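VAL-1 (Chlorella virus, PDB 3GNE) probably cleaves alginate by beta-elimination, as an alginate lyase of polysaccharide lyase family 14. Local coordinates at residues K37-S48 / P226-T236; F59-K70 / L211-T219. All coordinates share one frame; numbering follows the deposited sequence.

Contact 1 of 2, residues K37-S48 / P226-T236; sequences KRVVKAVYDKNS and PSPKNQVAYFT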
# COMPACT_ATOMS: atom_id res chain seq x y z
N LYS A 37 -13.20 -9.13 15.86
CA LYS A 37 -12.03 -9.42 15.05
C LYS A 37 -10.76 -8.95 15.73
O LYS A 37 -10.79 -7.99 16.54
CB LYS A 37 -12.11 -8.71 13.70
CG LYS A 37 -13.36 -9.05 12.88
CD LYS A 37 -13.42 -8.14 11.65
CE LYS A 37 -14.73 -8.33 10.89
NZ LYS A 37 -14.76 -9.67 10.24
N ARG A 38 -9.64 -9.63 15.37
CA ARG A 38 -8.34 -9.17 15.87
C ARG A 38 -7.88 -8.10 14.88
O ARG A 38 -7.84 -8.45 13.70
CB ARG A 38 -7.36 -10.35 15.98
CG ARG A 38 -6.20 -10.01 16.91
CD ARG A 38 -6.67 -9.98 18.36
NE ARG A 38 -5.59 -9.78 19.30
CZ ARG A 38 -5.57 -9.15 20.46
NH1 ARG A 38 -6.64 -8.57 20.96
NH2 ARG A 38 -4.48 -9.06 21.21
N VAL A 39 -7.63 -6.89 15.35
CA VAL A 39 -7.37 -5.78 14.47
C VAL A 39 -6.17 -4.99 14.98
O VAL A 39 -5.70 -5.16 16.08
CB VAL A 39 -8.59 -4.81 14.45
CG1 VAL A 39 -9.88 -5.58 14.16
CG2 VAL A 39 -8.70 -4.04 15.76
N VAL A 40 -5.70 -4.07 14.10
CA VAL A 40 -4.86 -2.98 14.60
C VAL A 40 -5.76 -1.74 14.61
O VAL A 40 -6.36 -1.37 13.60
CB VAL A 40 -3.61 -2.72 13.75
CG1 VAL A 40 -2.77 -1.63 14.42
CG2 VAL A 40 -2.78 -3.99 13.60
N LYS A 41 -5.86 -1.13 15.82
CA LYS A 41 -6.49 0.17 15.98
C LYS A 41 -5.43 1.20 15.59
O LYS A 41 -4.47 1.38 16.36
CB LYS A 41 -6.98 0.35 17.40
CG LYS A 41 -7.66 1.69 17.70
CD LYS A 41 -7.88 1.82 19.22
CE LYS A 41 -8.82 2.93 19.59
NZ LYS A 41 -9.39 2.81 20.97
N ALA A 42 -5.59 1.78 14.44
CA ALA A 42 -4.66 2.83 13.94
C ALA A 42 -5.08 4.17 14.51
O ALA A 42 -6.22 4.65 14.24
CB ALA A 42 -4.73 2.90 12.43
N VAL A 43 -4.19 4.74 15.29
CA VAL A 43 -4.49 6.02 15.96
C VAL A 43 -3.81 7.14 15.23
O VAL A 43 -2.59 7.15 15.08
CB VAL A 43 -4.01 5.94 17.41
CG1 VAL A 43 -4.08 7.30 18.09
CG2 VAL A 43 -4.81 4.90 18.18
N TYR A 44 -4.59 8.07 14.72
CA TYR A 44 -4.07 9.21 13.99
C TYR A 44 -4.33 10.45 14.83
O TYR A 44 -5.49 10.92 14.89
CB TYR A 44 -4.73 9.34 12.63
CG TYR A 44 -4.69 8.14 11.70
CD1 TYR A 44 -3.63 7.87 10.83
CD2 TYR A 44 -5.78 7.26 11.71
CE1 TYR A 44 -3.60 6.77 9.99
CE2 TYR A 44 -5.76 6.20 10.87
CZ TYR A 44 -4.71 5.94 10.01
OH TYR A 44 -4.77 4.84 9.19
N ASP A 45 -3.29 10.98 15.49
CA ASP A 45 -3.57 12.23 16.21
C ASP A 45 -3.75 13.42 15.27
O ASP A 45 -3.28 13.42 14.12
CB ASP A 45 -2.40 12.53 17.14
CG ASP A 45 -2.36 11.67 18.40
OD1 ASP A 45 -3.31 10.87 18.64
OD2 ASP A 45 -1.35 11.86 19.12
N LYS A 46 -4.43 14.45 15.76
CA LYS A 46 -4.49 15.70 15.05
C LYS A 46 -3.09 16.15 14.62
O LYS A 46 -2.12 16.09 15.40
CB LYS A 46 -5.06 16.76 16.02
CG LYS A 46 -5.28 18.09 15.25
CD LYS A 46 -6.12 19.06 16.09
CE LYS A 46 -6.45 20.35 15.36
NZ LYS A 46 -7.20 21.31 16.25
N ASN A 47 -2.97 16.62 13.39
CA ASN A 47 -1.72 17.16 12.87
C ASN A 47 -0.68 16.08 12.62
O ASN A 47 0.49 16.43 12.37
CB ASN A 47 -1.16 18.25 13.78
CG ASN A 47 -0.53 19.37 12.97
OD1 ASN A 47 -0.60 19.38 11.74
ND2 ASN A 47 0.08 20.33 13.65
N SER A 48 -1.09 14.80 12.59
CA SER A 48 -0.17 13.73 12.20
C SER A 48 -0.27 13.48 10.69
O SER A 48 -1.31 13.59 10.05
CB SER A 48 -0.44 12.42 12.95
OG SER A 48 -1.71 11.87 12.59
N PRO A 226 -2.29 16.81 6.99
CA PRO A 226 -2.29 15.82 8.06
C PRO A 226 -3.70 15.56 8.58
O PRO A 226 -4.72 16.11 8.13
CB PRO A 226 -1.44 16.52 9.15
CG PRO A 226 -1.77 17.99 8.95
CD PRO A 226 -1.93 18.17 7.45
N SER A 227 -3.83 14.67 9.54
CA SER A 227 -5.13 14.42 10.12
C SER A 227 -5.70 15.66 10.78
O SER A 227 -5.03 16.35 11.57
CB SER A 227 -4.99 13.34 11.22
OG SER A 227 -6.30 12.97 11.66
N PRO A 228 -6.95 16.02 10.46
CA PRO A 228 -7.49 17.28 11.03
C PRO A 228 -7.96 17.15 12.47
O PRO A 228 -8.28 18.18 13.09
CB PRO A 228 -8.69 17.58 10.12
CG PRO A 228 -8.96 16.37 9.34
CD PRO A 228 -7.80 15.44 9.44
N LYS A 229 -8.04 15.93 13.00
CA LYS A 229 -8.50 15.72 14.37
C LYS A 229 -7.90 14.41 14.86
O LYS A 229 -7.44 13.54 14.10
CB LYS A 229 -10.04 15.71 14.44
CG LYS A 229 -10.67 14.54 13.68
CD LYS A 229 -12.19 14.54 13.98
CE LYS A 229 -12.87 13.52 13.06
NZ LYS A 229 -14.38 13.51 13.23
N ASN A 230 -7.98 14.16 16.17
CA ASN A 230 -7.66 12.85 16.70
C ASN A 230 -8.73 11.87 16.26
O ASN A 230 -9.91 12.14 16.48
CB ASN A 230 -7.65 12.86 18.23
CG ASN A 230 -6.59 13.70 18.88
OD1 ASN A 230 -5.55 13.99 18.31
ND2 ASN A 230 -6.93 14.13 20.10
N GLN A 231 -8.33 10.80 15.62
CA GLN A 231 -9.35 9.80 15.11
C GLN A 231 -8.67 8.47 14.93
O GLN A 231 -7.44 8.38 14.96
CB GLN A 231 -10.04 10.29 13.85
CG GLN A 231 -9.05 10.76 12.78
CD GLN A 231 -9.77 11.39 11.61
OE1 GLN A 231 -11.00 11.24 11.48
NE2 GLN A 231 -9.00 12.07 10.74
N VAL A 232 -9.46 7.42 14.81
CA VAL A 232 -8.96 6.07 14.63
C VAL A 232 -9.65 5.34 13.50
O VAL A 232 -10.78 5.65 13.13
CB VAL A 232 -9.12 5.21 15.90
CG1 VAL A 232 -8.57 5.95 17.13
CG2 VAL A 232 -10.56 4.84 16.15
N ALA A 233 -8.95 4.37 12.94
CA ALA A 233 -9.50 3.42 12.00
C ALA A 233 -9.01 2.04 12.43
O ALA A 233 -8.00 1.93 13.14
CB ALA A 233 -9.10 3.74 10.57
N TYR A 234 -9.67 1.00 11.95
CA TYR A 234 -9.24 -0.34 12.31
C TYR A 234 -8.87 -1.15 11.07
O TYR A 234 -9.62 -1.15 10.09
CB TYR A 234 -10.34 -1.09 13.08
CG TYR A 234 -10.84 -0.35 14.29
CD1 TYR A 234 -10.25 -0.53 15.54
CD2 TYR A 234 -11.92 0.54 14.16
CE1 TYR A 234 -10.71 0.18 16.65
CE2 TYR A 234 -12.38 1.22 15.26
CZ TYR A 234 -11.79 1.03 16.50
OH TYR A 234 -12.30 1.74 17.59
N PHE A 235 -7.75 -1.84 11.11
CA PHE A 235 -7.30 -2.67 10.00
C PHE A 235 -7.25 -4.13 10.44
O PHE A 235 -6.88 -4.45 11.56
CB PHE A 235 -5.86 -2.22 9.57
CG PHE A 235 -5.87 -0.87 8.87
CD1 PHE A 235 -6.04 -0.75 7.51
CD2 PHE A 235 -5.69 0.29 9.64
CE1 PHE A 235 -6.03 0.49 6.88
CE2 PHE A 235 -5.68 1.54 9.03
CZ PHE A 235 -5.86 1.66 7.64
N THR A 236 -7.62 -5.01 9.53
CA THR A 236 -7.63 -6.44 9.91
C THR A 236 -7.45 -7.29 8.69
O THR A 236 -7.55 -6.83 7.56
CB THR A 236 -8.97 -6.77 10.63
OG1 THR A 236 -8.86 -8.05 11.26
CG2 THR A 236 -10.16 -6.74 9.65

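Contact 2 of 2, residues F59-K70 / L211-T219; sequences FSFSAVPDGLNK and LISRFDWNT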
# COMPACT_ATOMS: atom_id res chain seq x y z
N PHE A 59 0.61 3.57 11.84
CA PHE A 59 1.57 2.53 12.24
C PHE A 59 2.17 1.98 10.96
O PHE A 59 1.59 2.17 9.88
CB PHE A 59 0.97 1.41 13.11
CG PHE A 59 0.01 0.46 12.39
CD1 PHE A 59 0.46 -0.83 12.10
CD2 PHE A 59 -1.28 0.81 12.02
CE1 PHE A 59 -0.34 -1.77 11.46
CE2 PHE A 59 -2.11 -0.11 11.38
CZ PHE A 59 -1.64 -1.37 11.11
N SER A 60 3.29 1.29 11.12
CA SER A 60 3.96 0.73 9.94
C SER A 60 4.60 -0.60 10.30
O SER A 60 4.87 -0.88 11.44
CB SER A 60 5.01 1.73 9.42
OG SER A 60 6.06 1.86 10.34
N PHE A 61 4.87 -1.36 9.21
CA PHE A 61 5.71 -2.56 9.34
C PHE A 61 6.09 -2.99 7.93
O PHE A 61 5.45 -2.61 6.97
CB PHE A 61 5.00 -3.71 10.07
CG PHE A 61 3.76 -4.25 9.40
CD1 PHE A 61 3.88 -5.35 8.52
CD2 PHE A 61 2.49 -3.75 9.67
CE1 PHE A 61 2.77 -5.91 7.94
CE2 PHE A 61 1.35 -4.26 9.06
CZ PHE A 61 1.53 -5.35 8.20
N SER A 62 7.14 -3.82 7.82
CA SER A 62 7.39 -4.47 6.53
C SER A 62 7.27 -5.98 6.74
O SER A 62 7.30 -6.46 7.88
CB SER A 62 8.77 -4.11 5.99
OG SER A 62 9.79 -4.53 6.90
N ALA A 63 7.16 -6.68 5.61
CA ALA A 63 7.09 -8.13 5.67
C ALA A 63 7.62 -8.68 4.37
O ALA A 63 7.41 -8.11 3.29
CB ALA A 63 5.67 -8.62 5.89
N VAL A 64 8.26 -9.83 4.44
CA VAL A 64 8.69 -10.58 3.24
C VAL A 64 8.17 -12.00 3.44
O VAL A 64 8.90 -12.88 3.91
CB VAL A 64 10.21 -10.53 3.04
CG1 VAL A 64 10.59 -11.18 1.73
CG2 VAL A 64 10.76 -9.08 3.02
N PRO A 65 6.89 -12.26 3.20
CA PRO A 65 6.34 -13.54 3.64
C PRO A 65 6.87 -14.72 2.89
O PRO A 65 7.11 -14.68 1.68
CB PRO A 65 4.83 -13.36 3.49
CG PRO A 65 4.69 -11.82 3.56
CD PRO A 65 5.87 -11.32 2.71
N ASP A 66 7.01 -15.83 3.67
CA ASP A 66 7.31 -17.09 2.98
C ASP A 66 6.20 -17.39 1.98
O ASP A 66 5.01 -17.38 2.35
CB ASP A 66 7.37 -18.19 4.01
CG ASP A 66 8.38 -17.93 5.09
OD1 ASP A 66 9.35 -17.16 4.92
OD2 ASP A 66 8.26 -18.55 6.16
N GLY A 67 6.56 -17.68 0.73
CA GLY A 67 5.50 -17.89 -0.27
C GLY A 67 5.36 -16.68 -1.21
O GLY A 67 4.57 -16.70 -2.16
N LEU A 68 6.11 -15.60 -0.90
CA LEU A 68 6.04 -14.43 -1.81
C LEU A 68 6.50 -14.77 -3.20
O LEU A 68 7.63 -15.24 -3.41
CB LEU A 68 6.94 -13.32 -1.20
CG LEU A 68 7.28 -12.18 -2.20
CD1 LEU A 68 6.11 -11.34 -2.58
CD2 LEU A 68 8.32 -11.26 -1.59
N ASN A 69 5.63 -14.64 -4.19
CA ASN A 69 6.00 -14.84 -5.59
C ASN A 69 6.61 -13.53 -6.04
O ASN A 69 5.88 -12.53 -6.11
CB ASN A 69 4.73 -15.17 -6.36
CG ASN A 69 4.98 -15.43 -7.81
OD1 ASN A 69 5.88 -14.82 -8.37
ND2 ASN A 69 4.19 -16.32 -8.38
N LYS A 70 7.89 -13.50 -6.34
CA LYS A 70 8.56 -12.22 -6.63
C LYS A 70 8.14 -11.67 -7.97
O LYS A 70 8.43 -10.52 -8.23
CB LYS A 70 10.07 -12.42 -6.58
CG LYS A 70 10.51 -12.84 -5.14
CD LYS A 70 11.99 -13.20 -5.22
CE LYS A 70 12.60 -13.27 -3.86
NZ LYS A 70 13.34 -14.48 -3.54
N LEU A 211 13.00 -7.62 -8.47
CA LEU A 211 11.65 -8.16 -8.53
C LEU A 211 10.92 -7.67 -7.29
O LEU A 211 11.45 -6.83 -6.52
CB LEU A 211 11.72 -9.69 -8.58
CG LEU A 211 12.55 -10.26 -9.74
CD1 LEU A 211 12.68 -11.75 -9.52
CD2 LEU A 211 11.86 -9.92 -11.07
N ILE A 212 9.70 -8.17 -7.10
CA ILE A 212 8.99 -7.74 -5.87
C ILE A 212 9.78 -8.16 -4.65
O ILE A 212 10.19 -9.33 -4.58
CB ILE A 212 7.59 -8.34 -5.90
CG1 ILE A 212 6.80 -7.82 -7.09
CG2 ILE A 212 6.89 -8.06 -4.58
CD1 ILE A 212 5.54 -8.58 -7.46
N SER A 213 10.01 -7.23 -3.74
CA SER A 213 10.94 -7.52 -2.62
C SER A 213 10.31 -7.43 -1.29
O SER A 213 10.83 -8.06 -0.38
CB SER A 213 12.17 -6.62 -2.74
OG SER A 213 11.79 -5.26 -2.73
N ARG A 214 9.22 -6.67 -1.07
CA ARG A 214 8.59 -6.69 0.24
C ARG A 214 7.19 -6.13 0.18
O ARG A 214 6.83 -5.41 -0.76
CB ARG A 214 9.35 -5.87 1.32
CG ARG A 214 9.27 -4.34 1.11
CD ARG A 214 10.04 -3.66 2.25
NE ARG A 214 9.87 -2.21 2.36
CZ ARG A 214 10.53 -1.29 1.66
NH1 ARG A 214 11.41 -1.71 0.71
NH2 ARG A 214 10.29 -0.01 1.89
N PHE A 215 6.40 -6.46 1.19
CA PHE A 215 5.21 -5.71 1.55
C PHE A 215 5.59 -4.62 2.54
O PHE A 215 6.33 -4.89 3.50
CB PHE A 215 4.20 -6.65 2.23
CG PHE A 215 2.88 -5.98 2.61
CD1 PHE A 215 2.05 -5.43 1.63
CD2 PHE A 215 2.53 -5.94 3.97
CE1 PHE A 215 0.82 -4.85 1.99
CE2 PHE A 215 1.28 -5.38 4.29
CZ PHE A 215 0.44 -4.86 3.32
N ASP A 216 5.14 -3.40 2.26
CA ASP A 216 5.44 -2.31 3.15
C ASP A 216 4.12 -1.68 3.57
O ASP A 216 3.36 -1.16 2.75
CB ASP A 216 6.28 -1.27 2.40
CG ASP A 216 6.88 -0.28 3.39
OD1 ASP A 216 7.94 -0.58 3.98
OD2 ASP A 216 6.31 0.78 3.65
N TRP A 217 3.84 -1.74 4.85
CA TRP A 217 2.66 -1.15 5.45
C TRP A 217 3.08 0.15 6.12
O TRP A 217 3.98 0.16 6.93
CB TRP A 217 2.05 -2.08 6.52
CG TRP A 217 0.80 -1.41 7.01
CD1 TRP A 217 0.60 -0.77 8.20
CD2 TRP A 217 -0.43 -1.33 6.28
NE1 TRP A 217 -0.67 -0.29 8.25
CE2 TRP A 217 -1.35 -0.63 7.10
CE3 TRP A 217 -0.86 -1.81 5.05
CZ2 TRP A 217 -2.67 -0.37 6.71
CZ3 TRP A 217 -2.18 -1.56 4.65
CH2 TRP A 217 -3.05 -0.86 5.47
N ASN A 218 2.46 1.27 5.80
CA ASN A 218 2.80 2.50 6.50
C ASN A 218 1.64 3.46 6.29
O ASN A 218 1.51 4.09 5.26
CB ASN A 218 4.10 3.07 5.94
CG ASN A 218 4.63 4.15 6.86
OD1 ASN A 218 3.94 4.64 7.74
ND2 ASN A 218 5.88 4.50 6.65
N THR A 219 0.75 3.50 7.31
CA THR A 219 -0.48 4.25 7.13
C THR A 219 -0.37 5.58 7.88
O THR A 219 0.07 5.66 9.02
CB THR A 219 -1.69 3.43 7.60
OG1 THR A 219 -2.88 4.22 7.33
CG2 THR A 219 -1.72 3.08 9.09

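Contact 1 of 2, residues K37-S48 / P226-T236
Thr236 OG1 donates to Arg38 O at 2.7 Å, from a position tilted 31° out of that carbonyl plane. A chi1 of -167° turns the Thr236 hydroxyl toward strand 37-44. From there six backbone bonds zip the strands together as antiparallel partners, in the hydrogen-bonded pairs Val40-Phe235, Ala42-Ala233 and Tyr44-Gln231. Past the strand ends the side chain of Asn230 takes over: its OD1 accepts from Lys46 N at 2.8 Å along a nearly straight bond. Ser227 then grips the type II turn Asp45-Ser48 with its backbone, through Asn47 N to Ser227 O and Ser227 N to Ser48 O.

On the face with Lys41 and Tyr234 the two side chains run side by side, and Lys41 CG reaches Tyr234 CE1 at 3.6 Å. On the other face Tyr44 crosses Phe235 at about a right angle. Tyr44 OH lies at the edge of the Phe235 ring, 3.4 Å from CE2, and Ala42 CB is 3.8 Å from the same CE2. Tyr44 OH also hydrogen-bonds Thr219 OG1 of strand 212-221. Strand 37-44 pairs on its other side with strand 30-34, and strand 231-241 pairs in turn with strand 72-80, where Phe235 packs against Trp77 and Val79.

Contact 2 of 2, residues F59-K70 / L211-T219
Trp217 NE1 sits over one face of the Phe59 ring, displaced toward its rim, and comes within 3.2 Å of Phe59 CZ. The planes of this ring and the indole five-membered ring are inclined at 42°, so the pair is oblique. Phe61 takes the CB of the same tryptophan over its face, a CH-pi contact with Trp217 CB 3.6 Å from the ring centroid. Chi1 values of 71° and 63° tip both phenylalanine rings over the partner strand. Phe61 CZ also reaches Phe215 CE2 at 3.9 Å, completing an aromatic cluster.

Paired backbone bonds join Phe61 with Trp217 and Ala63 with Phe215. Leu68, which closes the type II turn Pro65-Leu68, sets CD1 against Ile212 CG2; beyond it Ile212 N donates to Lys70 O at 2.9 Å. Asp216 is on the face with Ser60, Ser62 and Asn218; Arg214 NE and NH2 form a salt bridge with its OD1, NE at 3.0 Å from OD1. Asp216 OD2 and Asn218 ND2 hold a glycerol, probably from the crystallisation liquor. Ser213 and Arg214 both face Phe97 of neighbouring strand 91-99, a classic beta bulge. Phe215 stacks on Phe75 and Trp217 meets Trp77, both of strand 72-80 in the opposite sheet, consistent with a concanavalin-like beta sandwich.

The centres of contacts 1 and 2 lie about 21 Å apart, one in each of the two large antiparallel sheets. Both segments of contact 2 fall between the two segments of contact 1 in the sequence: strand 37-44 is followed by 59-63, and 212-221 by 231-241. Each contact thus pairs an early strand with a late one. Between these two contacts the sheets touch through Phe235 CE1 on Trp217 CZ2 at 3.5 Å and Val40 CG1 on Phe59 CE2 at 3.5 Å. A polar tie between the sheets adds to this packing. Both contacts therefore join distant parts of the family 14 lyase sequence into one sandwich with a shared aromatic interior.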